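Local coordinates for protein prolyl-tRNA synthetase (Naegleria fowleri, PDB 6UYH) that probably charges tRNA with proline, first activating the amino acid with ATP, and is caught here with the inhibitor halofuginone and an ATP analogue in its pockets, at residues A[421-433]-A[449-461]. Sequence-based numbering, arbitrary orientation.
With EDO (1,2-ethanediol), chain B.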
loop_
_atom_site.group_PDB
_atom_site.type_symbol
_atom_site.label_atom_id
_atom_site.label_comp_id
_atom_site.label_asym_id
_atom_site.label_seq_id
_atom_site.Cartn_x
_atom_site.Cartn_y
_atom_site.Cartn_z
ATOM N N ARG A 421 35.587 20.817 -21.160
ATOM C CA ARG A 421 36.709 21.264 -20.346
ATOM C C ARG A 421 36.709 22.766 -20.084
ATOM O O ARG A 421 37.384 23.208 -19.147
ATOM C CB ARG A 421 38.027 20.861 -21.018
ATOM C CG ARG A 421 38.251 19.348 -21.061
ATOM C CD ARG A 421 39.375 19.037 -22.037
ATOM N NE ARG A 421 39.654 17.612 -22.186
ATOM C CZ ARG A 421 38.987 16.798 -22.997
ATOM N NH1 ARG A 421 37.969 17.253 -23.715
ATOM N NH2 ARG A 421 39.333 15.521 -23.082
ATOM N N THR A 422 35.991 23.552 -20.887
ATOM C CA THR A 422 35.992 25.008 -20.790
ATOM C C THR A 422 34.564 25.530 -20.849
ATOM O O THR A 422 33.641 24.836 -21.288
ATOM C CB THR A 422 36.813 25.665 -21.916
ATOM O OG1 THR A 422 36.197 25.391 -23.179
ATOM C CG2 THR A 422 38.243 25.156 -21.912
ATOM N N TRP A 423 34.389 26.775 -20.404
ATOM C CA TRP A 423 33.048 27.355 -20.367
ATOM C C TRP A 423 32.388 27.445 -21.736
ATOM O O TRP A 423 31.200 27.087 -21.845
ATOM C CB TRP A 423 33.076 28.732 -19.698
ATOM C CG TRP A 423 31.696 29.227 -19.541
ATOM C CD1 TRP A 423 31.020 30.086 -20.368
ATOM C CD2 TRP A 423 30.770 28.832 -18.523
ATOM N NE1 TRP A 423 29.733 30.264 -19.907
ATOM C CE2 TRP A 423 29.558 29.507 -18.773
ATOM C CE3 TRP A 423 30.855 27.985 -17.414
ATOM C CZ2 TRP A 423 28.441 29.362 -17.952
ATOM C CZ3 TRP A 423 29.745 27.841 -16.599
ATOM C CH2 TRP A 423 28.555 28.531 -16.870
ATOM N N PRO A 424 33.053 27.929 -22.798
ATOM C CA PRO A 424 32.367 27.979 -24.102
ATOM C C PRO A 424 31.883 26.620 -24.569
ATOM O O PRO A 424 30.803 26.523 -25.163
ATOM C CB PRO A 424 33.438 28.559 -25.042
ATOM C CG PRO A 424 34.354 29.322 -24.144
ATOM C CD PRO A 424 34.397 28.539 -22.865
ATOM N N GLU A 425 32.653 25.565 -24.308
ATOM C CA GLU A 425 32.194 24.216 -24.624
ATOM C C GLU A 425 30.999 23.825 -23.773
ATOM O O GLU A 425 30.048 23.215 -24.274
ATOM C CB GLU A 425 33.322 23.213 -24.412
ATOM C CG GLU A 425 34.443 23.328 -25.437
ATOM C CD GLU A 425 35.626 22.475 -25.045
ATOM O OE1 GLU A 425 36.404 22.920 -24.177
ATOM O OE2 GLU A 425 35.768 21.360 -25.592
ATOM N N PHE A 426 31.043 24.157 -22.481
ATOM C CA PHE A 426 29.959 23.823 -21.561
ATOM C C PHE A 426 28.643 24.454 -21.999
ATOM O O PHE A 426 27.622 23.767 -22.134
ATOM C CB PHE A 426 30.350 24.287 -20.154
ATOM C CG PHE A 426 29.268 24.109 -19.107
ATOM C CD1 PHE A 426 28.979 22.858 -18.592
ATOM C CD2 PHE A 426 28.598 25.207 -18.597
ATOM C CE1 PHE A 426 28.010 22.703 -17.616
ATOM C CE2 PHE A 426 27.633 25.059 -17.626
ATOM C CZ PHE A 426 27.344 23.803 -17.131
ATOM N N ILE A 427 28.645 25.769 -22.238
ATOM C CA ILE A 427 27.377 26.424 -22.530
ATOM C C ILE A 427 26.845 25.968 -23.882
ATOM O O ILE A 427 25.627 25.864 -24.072
ATOM C CB ILE A 427 27.521 27.956 -22.446
ATOM C CG1 ILE A 427 26.145 28.617 -22.531
ATOM C CG2 ILE A 427 28.454 28.492 -23.531
ATOM C CD1 ILE A 427 25.212 28.218 -21.406
ATOM N N LYS A 428 27.738 25.667 -24.829
ATOM C CA LYS A 428 27.311 25.183 -26.136
ATOM C C LYS A 428 26.607 23.841 -26.010
ATOM O O LYS A 428 25.522 23.633 -26.576
ATOM C CB LYS A 428 28.521 25.074 -27.065
ATOM C CG LYS A 428 28.248 24.392 -28.404
ATOM C CD LYS A 428 29.560 24.072 -29.113
ATOM C CE LYS A 428 29.355 23.109 -30.267
ATOM N NZ LYS A 428 28.905 23.809 -31.491
ATOM N N ALA A 429 27.220 22.912 -25.272
ATOM C CA ALA A 429 26.632 21.585 -25.101
ATOM C C ALA A 429 25.337 21.652 -24.306
ATOM O O ALA A 429 24.373 20.940 -24.612
ATOM C CB ALA A 429 27.645 20.658 -24.427
ATOM N N LEU A 430 25.284 22.520 -23.296
ATOM C CA LEU A 430 24.059 22.698 -22.522
ATOM C C LEU A 430 22.912 23.175 -23.406
ATOM O O LEU A 430 21.796 22.640 -23.351
ATOM C CB LEU A 430 24.322 23.693 -21.393
ATOM C CG LEU A 430 23.363 23.719 -20.219
ATOM C CD1 LEU A 430 23.505 22.418 -19.411
ATOM C CD2 LEU A 430 23.643 24.950 -19.383
ATOM N N ASN A 431 23.171 24.187 -24.237
ATOM C CA ASN A 431 22.124 24.733 -25.093
ATOM C C ASN A 431 21.686 23.766 -26.191
ATOM O O ASN A 431 20.597 23.944 -26.746
ATOM C CB ASN A 431 22.582 26.057 -25.702
ATOM C CG ASN A 431 22.374 27.230 -24.762
ATOM O OD1 ASN A 431 21.577 27.159 -23.823
ATOM N ND2 ASN A 431 23.079 28.323 -25.017
ATOM N N SER A 432 22.492 22.761 -26.525
ATOM C CA SER A 432 22.074 21.743 -27.481
ATOM C C SER A 432 21.483 20.512 -26.800
ATOM O O SER A 432 21.313 19.477 -27.451
ATOM C CB SER A 432 23.240 21.344 -28.387
ATOM O OG SER A 432 24.393 21.007 -27.643
ATOM N N GLY A 433 21.160 20.608 -25.514
ATOM C CA GLY A 433 20.437 19.543 -24.839
ATOM C C GLY A 433 21.277 18.391 -24.343
ATOM O O GLY A 433 20.791 17.259 -24.282
ATOM N N TYR A 449 27.765 29.800 -8.775
ATOM C CA TYR A 449 28.281 30.562 -9.909
ATOM C C TYR A 449 27.886 29.918 -11.236
ATOM O O TYR A 449 27.397 30.592 -12.148
ATOM C CB TYR A 449 29.797 30.682 -9.795
ATOM C CG TYR A 449 30.450 31.348 -10.976
ATOM C CD1 TYR A 449 30.529 32.733 -11.052
ATOM C CD2 TYR A 449 31.001 30.598 -12.009
ATOM C CE1 TYR A 449 31.138 33.357 -12.123
ATOM C CE2 TYR A 449 31.611 31.219 -13.091
ATOM C CZ TYR A 449 31.672 32.596 -13.140
ATOM O OH TYR A 449 32.271 33.234 -14.205
ATOM N N ILE A 450 28.092 28.605 -11.360
ATOM C CA ILE A 450 27.766 27.917 -12.606
ATOM C C ILE A 450 26.276 28.022 -12.901
ATOM O O ILE A 450 25.866 28.248 -14.048
ATOM C CB ILE A 450 28.232 26.451 -12.537
ATOM C CG1 ILE A 450 29.765 26.383 -12.470
ATOM C CG2 ILE A 450 27.682 25.647 -13.714
ATOM C CD1 ILE A 450 30.286 25.010 -12.023
ATOM N N LYS A 451 25.443 27.868 -11.868
ATOM C CA LYS A 451 24.003 27.966 -12.062
ATOM C C LYS A 451 23.606 29.348 -12.570
ATOM O O LYS A 451 22.820 29.473 -13.520
ATOM C CB LYS A 451 23.280 27.642 -10.752
ATOM N N GLU A 452 24.114 30.401 -11.929
ATOM C CA GLU A 452 23.710 31.752 -12.311
ATOM C C GLU A 452 24.221 32.114 -13.703
ATOM O O GLU A 452 23.494 32.730 -14.497
ATOM C CB GLU A 452 24.209 32.765 -11.275
ATOM N N LYS A 453 25.469 31.739 -14.018
ATOM C CA LYS A 453 26.051 32.117 -15.302
ATOM C C LYS A 453 25.404 31.352 -16.449
ATOM O O LYS A 453 25.085 31.940 -17.488
ATOM C CB LYS A 453 27.563 31.882 -15.291
ATOM C CG LYS A 453 28.303 32.432 -16.513
ATOM C CD LYS A 453 29.801 32.168 -16.379
ATOM C CE LYS A 453 30.586 32.716 -17.554
ATOM N NZ LYS A 453 31.996 32.227 -17.452
ATOM N N SER A 454 25.207 30.042 -16.287
ATOM C CA SER A 454 24.534 29.279 -17.334
ATOM C C SER A 454 23.097 29.749 -17.524
ATOM O O SER A 454 22.610 29.791 -18.658
ATOM C CB SER A 454 24.578 27.775 -17.029
ATOM O OG SER A 454 23.853 27.446 -15.857
ATOM N N LYS A 455 22.416 30.139 -16.440
ATOM C CA LYS A 455 21.043 30.633 -16.567
ATOM C C LYS A 455 20.987 31.903 -17.408
ATOM O O LYS A 455 20.075 32.077 -18.225
ATOM C CB LYS A 455 20.441 30.885 -15.185
ATOM C CG LYS A 455 18.957 31.244 -15.194
ATOM C CD LYS A 455 18.462 31.491 -13.781
ATOM C CE LYS A 455 16.979 31.798 -13.750
ATOM N NZ LYS A 455 16.688 33.112 -14.381
ATOM N N LEU A 456 21.954 32.802 -17.223
ATOM C CA LEU A 456 21.984 34.036 -18.000
ATOM C C LEU A 456 22.252 33.781 -19.479
ATOM O O LEU A 456 21.744 34.513 -20.334
ATOM C CB LEU A 456 23.038 34.984 -17.433
ATOM C CG LEU A 456 22.632 35.746 -16.172
ATOM C CD1 LEU A 456 23.855 36.053 -15.318
ATOM C CD2 LEU A 456 21.898 37.030 -16.537
ATOM N N GLU A 457 23.034 32.756 -19.804
ATOM C CA GLU A 457 23.414 32.472 -21.179
ATOM C C GLU A 457 22.569 31.370 -21.806
ATOM O O GLU A 457 22.850 30.952 -22.933
ATOM C CB GLU A 457 24.899 32.104 -21.239
ATOM C CG GLU A 457 25.800 33.149 -20.586
ATOM C CD GLU A 457 27.288 32.815 -20.669
ATOM O OE1 GLU A 457 27.649 31.776 -21.268
ATOM O OE2 GLU A 457 28.096 33.599 -20.127
ATOM N N SER A 458 21.526 30.917 -21.118
ATOM C CA SER A 458 20.745 29.763 -21.531
ATOM C C SER A 458 19.567 30.163 -22.403
ATOM O O SER A 458 19.077 31.291 -22.362
ATOM C CB SER A 458 20.213 29.001 -20.315
ATOM O OG SER A 458 19.064 29.651 -19.775
ATOM N N VAL A 459 19.091 29.190 -23.170
ATOM C CA VAL A 459 17.853 29.290 -23.924
ATOM C C VAL A 459 17.094 27.982 -23.726
ATOM O O VAL A 459 17.694 26.917 -23.558
ATOM C CB VAL A 459 18.139 29.577 -25.417
ATOM C CG1 VAL A 459 18.871 28.401 -26.051
ATOM C CG2 VAL A 459 16.869 29.890 -26.155
ATOM N N GLN A 460 15.766 28.066 -23.695
ATOM C CA GLN A 460 14.967 26.857 -23.539
ATOM C C GLN A 460 13.666 27.009 -24.315
ATOM O O GLN A 460 13.285 28.108 -24.722
ATOM C CB GLN A 460 14.688 26.538 -22.060
ATOM C CG GLN A 460 13.693 27.481 -21.389
ATOM C CD GLN A 460 13.407 27.121 -19.927
ATOM O OE1 GLN A 460 13.652 25.999 -19.479
ATOM N NE2 GLN A 460 12.889 28.087 -19.178
ATOM N N SER A 461 12.989 25.883 -24.518
ATOM C CA SER A 461 11.776 25.872 -25.322
ATOM C C SER A 461 10.621 26.540 -24.578
ATOM O O SER A 461 10.592 26.612 -23.347
ATOM C CB SER A 461 11.383 24.439 -25.677
ATOM O OG SER A 461 10.926 23.748 -24.521
HETATM C C1 EDO B . 36.606 14.319 -26.150
HETATM O O1 EDO B . 36.619 15.715 -25.844
HETATM C C2 EDO B . 36.644 13.522 -24.856
HETATM O O2 EDO B . 37.982 13.518 -24.348
#
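In the C-terminal prolyl-tRNA synthetase domain, helix 423-431 and helix 444-457 pack through a knob-into-hole contact: W423 sits among I450, K453, S454 and E457. The axes of the segments 423-431 and 449-457 come within 10.6 Å and cross at -60°. W423 carries CG anti to its own backbone N (chi1 -174°), which sends the indole across to the other helix. Its NE1 donates to E457 OE1 at 2.9 Å, nearly straight at 173°. The oxygen lies in the indole plane, but the N-H meets it from above the carboxylate plane, and the two planes stand nearly perpendicular. K453 runs extended over one indole face, against the direction of the W423 side chain. Its CG touches CZ2 of W423 at 3.4 Å, and its NZ stands 3.6 Å from the centroid of the five-membered ring of W423, a cation-pi contact. F426 covers part of the opposite face.

The inner sides of both helices continue against strands 435-440 and 505-512 of this domain, where F426 and I450 both touch I438 and F509. I450 CG2 meets F426 CZ at 3.9 Å, and S454 CB lies 3.8 Å from L430 CD2. S454 OG bonds to I450 O and to A473 N, so this buried hydroxyl is satisfied. I427 lays CG1 and CD1 across E457 CB. Near the C-terminal end of the first helix, N431 reaches the E457-V459 backbone. Its OD1 accepts from V459 N at 3.3 Å, with the donor above the carbonyl plane, while ND2 makes a weak bond to E457 O.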